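Local coordinates for outer membrane protein Omp121 (Bacteroides thetaiotaomicron, PDB 5FQ8) that probably carries nutrients across the outer membrane as a TonB-dependent receptor of the beta-barrel type, at residues Phe253-Ser258 against Phe274-Asp279. Residues are numbered along the deposited sequence; the frame is centred on the assembly and turned at random.
Sequences FRYSNS and FSQISD. With KR0 (3-decanoyloxypropyl decanoate), chain Q.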
loop_
_atom_site.group_PDB
_atom_site.type_symbol
_atom_site.label_atom_id
_atom_site.label_comp_id
_atom_site.label_asym_id
_atom_site.label_seq_id
_atom_site.Cartn_x
_atom_site.Cartn_y
_atom_site.Cartn_z
ATOM N N PHE B 253 4.771 -31.247 15.715
ATOM C CA PHE B 253 4.325 -31.413 17.088
ATOM C C PHE B 253 3.152 -30.489 17.337
ATOM O O PHE B 253 3.104 -29.383 16.796
ATOM C CB PHE B 253 5.431 -31.137 18.070
ATOM C CG PHE B 253 5.041 -31.385 19.495
ATOM C CD1 PHE B 253 5.068 -32.667 20.022
ATOM C CD2 PHE B 253 4.647 -30.344 20.312
ATOM C CE1 PHE B 253 4.711 -32.898 21.333
ATOM C CE2 PHE B 253 4.296 -30.573 21.624
ATOM C CZ PHE B 253 4.322 -31.852 22.128
ATOM N N ARG B 254 2.194 -30.963 18.127
ATOM C CA ARG B 254 0.999 -30.200 18.455
ATOM C C ARG B 254 0.608 -30.528 19.887
ATOM O O ARG B 254 0.554 -31.703 20.260
ATOM C CB ARG B 254 -0.147 -30.514 17.485
ATOM C CG ARG B 254 -1.421 -29.739 17.747
ATOM C CD ARG B 254 -2.649 -30.334 17.060
ATOM N NE ARG B 254 -3.354 -31.316 17.883
ATOM C CZ ARG B 254 -4.576 -31.765 17.616
ATOM N NH1 ARG B 254 -5.224 -31.317 16.562
ATOM N NH2 ARG B 254 -5.154 -32.658 18.396
ATOM N N TYR B 255 0.355 -29.495 20.691
ATOM C CA TYR B 255 -0.100 -29.673 22.065
ATOM C C TYR B 255 -1.401 -28.927 22.273
ATOM O O TYR B 255 -1.537 -27.791 21.841
ATOM C CB TYR B 255 0.941 -29.217 23.074
ATOM C CG TYR B 255 1.337 -27.771 23.018
ATOM C CD1 TYR B 255 0.640 -26.814 23.732
ATOM C CD2 TYR B 255 2.445 -27.364 22.299
ATOM C CE1 TYR B 255 1.012 -25.492 23.708
ATOM C CE2 TYR B 255 2.824 -26.047 22.272
ATOM C CZ TYR B 255 2.099 -25.116 22.979
ATOM O OH TYR B 255 2.461 -23.799 22.962
ATOM N N SER B 256 -2.369 -29.587 22.898
ATOM C CA SER B 256 -3.690 -29.020 23.093
ATOM C C SER B 256 -4.078 -29.074 24.556
ATOM O O SER B 256 -3.697 -29.998 25.270
ATOM C CB SER B 256 -4.749 -29.740 22.288
ATOM O OG SER B 256 -6.027 -29.336 22.750
ATOM N N ASN B 257 -4.853 -28.082 24.990
ATOM C CA ASN B 257 -5.370 -28.003 26.352
ATOM C C ASN B 257 -6.812 -27.538 26.262
ATOM O O ASN B 257 -7.084 -26.489 25.676
ATOM C CB ASN B 257 -4.557 -27.033 27.216
ATOM C CG ASN B 257 -3.183 -27.554 27.560
ATOM O OD1 ASN B 257 -3.034 -28.396 28.415
ATOM N ND2 ASN B 257 -2.176 -27.041 26.902
ATOM N N SER B 258 -7.732 -28.302 26.837
ATOM C CA SER B 258 -9.141 -27.940 26.826
ATOM C C SER B 258 -9.739 -28.107 28.212
ATOM O O SER B 258 -9.522 -29.131 28.858
ATOM C CB SER B 258 -9.907 -28.783 25.830
ATOM O OG SER B 258 -11.289 -28.535 25.949
ATOM N N PHE B 274 -12.944 -23.494 27.416
ATOM C CA PHE B 274 -11.749 -22.883 26.861
ATOM C C PHE B 274 -10.962 -23.955 26.133
ATOM O O PHE B 274 -10.830 -25.068 26.631
ATOM C CB PHE B 274 -10.888 -22.264 27.955
ATOM C CG PHE B 274 -9.474 -21.971 27.534
ATOM C CD1 PHE B 274 -9.165 -20.780 26.897
ATOM C CD2 PHE B 274 -8.451 -22.861 27.789
ATOM C CE1 PHE B 274 -7.880 -20.487 26.523
ATOM C CE2 PHE B 274 -7.159 -22.567 27.408
ATOM C CZ PHE B 274 -6.877 -21.381 26.773
ATOM N N SER B 275 -10.428 -23.621 24.970
ATOM C CA SER B 275 -9.618 -24.565 24.223
ATOM C C SER B 275 -8.376 -23.878 23.703
ATOM O O SER B 275 -8.401 -22.690 23.390
ATOM C CB SER B 275 -10.398 -25.159 23.067
ATOM O OG SER B 275 -10.908 -24.125 22.268
ATOM N N GLN B 276 -7.289 -24.635 23.622
ATOM C CA GLN B 276 -6.008 -24.116 23.184
ATOM C C GLN B 276 -5.328 -25.168 22.335
ATOM O O GLN B 276 -5.318 -26.343 22.687
ATOM C CB GLN B 276 -5.131 -23.744 24.372
ATOM C CG GLN B 276 -3.779 -23.208 24.021
ATOM C CD GLN B 276 -2.767 -24.290 23.834
ATOM O OE1 GLN B 276 -3.040 -25.441 24.101
ATOM N NE2 GLN B 276 -1.594 -23.930 23.359
ATOM N N ILE B 277 -4.761 -24.734 21.217
ATOM C CA ILE B 277 -4.118 -25.603 20.236
ATOM C C ILE B 277 -2.925 -24.862 19.663
ATOM O O ILE B 277 -3.020 -23.676 19.352
ATOM C CB ILE B 277 -5.102 -26.008 19.122
ATOM C CG1 ILE B 277 -6.254 -26.805 19.699
ATOM C CG2 ILE B 277 -4.415 -26.814 18.068
ATOM C CD1 ILE B 277 -7.209 -27.272 18.682
ATOM N N SER B 278 -1.799 -25.552 19.531
ATOM C CA SER B 278 -0.582 -24.932 19.025
ATOM C C SER B 278 0.182 -25.928 18.179
ATOM O O SER B 278 0.889 -26.781 18.705
ATOM C CB SER B 278 0.296 -24.414 20.151
ATOM O OG SER B 278 -0.209 -23.189 20.628
ATOM N N ASP B 279 0.092 -25.775 16.869
ATOM C CA ASP B 279 0.657 -26.727 15.932
ATOM C C ASP B 279 1.882 -26.128 15.254
ATOM O O ASP B 279 1.828 -25.002 14.767
ATOM C CB ASP B 279 -0.405 -27.116 14.905
ATOM C CG ASP B 279 -0.196 -28.481 14.361
ATOM O OD1 ASP B 279 0.927 -28.996 14.504
ATOM O OD2 ASP B 279 -1.163 -29.030 13.794
HETATM C C1 KR0 Q . 1.244 -11.772 30.339
HETATM O O1 KR0 Q . 0.798 -13.082 30.668
HETATM C C2 KR0 Q . 0.025 -11.107 29.726
HETATM C C3 KR0 Q . -0.433 -11.838 28.476
HETATM C C4 KR0 Q . -2.750 -17.605 27.327
HETATM O O4 KR0 Q . -1.267 -12.965 28.718
HETATM C C5 KR0 Q . -1.299 -13.985 27.680
HETATM C C6 KR0 Q . -3.145 -18.035 28.751
HETATM C C7 KR0 Q . 1.157 -13.784 31.886
HETATM C C8 KR0 Q . -4.390 -18.932 28.741
HETATM O O8 KR0 Q . -0.495 -13.896 26.777
HETATM C C9 KR0 Q . -4.908 -19.399 30.105
HETATM O O9 KR0 Q . 0.988 -13.227 32.954
HETATM C C10 KR0 Q . -2.301 -15.118 27.695
HETATM C C11 KR0 Q . -1.720 -16.465 27.248
HETATM C C12 KR0 Q . 1.715 -15.190 31.825
HETATM C C13 KR0 Q . 0.604 -16.220 31.641
HETATM C C14 KR0 Q . -6.168 -20.254 29.935
HETATM C C15 KR0 Q . -7.037 -20.372 31.182
HETATM C C16 KR0 Q . -8.506 -20.317 30.827
HETATM C C17 KR0 Q . -0.111 -16.552 32.945
HETATM C C18 KR0 Q . -1.597 -16.798 32.704
HETATM C C19 KR0 Q . -1.977 -18.275 32.789
HETATM C C20 KR0 Q . -2.647 -18.619 34.123
HETATM C C21 KR0 Q . -3.408 -19.945 34.084
HETATM C C22 KR0 Q . -4.059 -20.260 35.431
HETATM C C23 KR0 Q . -4.909 -21.519 35.436
#
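Two donors grip the carbonyl O of Q276, both from the neighbouring strand. The backbone N of N257 reaches Q276 O at 2.9 Å from above the carbonyl plane, whereas S256 OG approaches the same oxygen at 3.1 Å within that plane. Serine suits this place because its short side chain, with OG anti to the backbone N (chi1 167°), leans across to the partner strand's carbonyl. N257 and Q276 form an antiparallel hydrogen-bonded pair whose side chains run alongside each other. Bent at chi2 (-87°), the glutamine swings its amide back so that N257 ND2 gives Q276 OE1 a weak bond of 3.3 Å; N257 OD1 is taken by Y179. At the next hydrogen-bonded pair, Y255 with S278, the tyrosine takes the crowded position between N and C (chi1 61°), which lays its ring across the partner strand. There S278 CB sits over one ring face, 3.8 Å from the centroid, in a CH-pi contact, while S278 OG turns to D291 on the next strand. F274 presents a ring face to lipid, KR0 C14 lying 3.4 Å from CZ, as suits a bulky apolar ring on the barrel's outer side. The alternate residues, R254, S256, S258, S275, I277 and D279, line the other face. R254 packs its aliphatic part beside I277, with CD 4.1 Å from CG2 of I277, and its guanidinium binds the carbonyl of R56; S258 OG bonds D136. The two strands form a beta hairpin, and alternation between lipid and, to judge from R56 and D136, the plug is characteristic of a TonB-dependent receptor barrel wall.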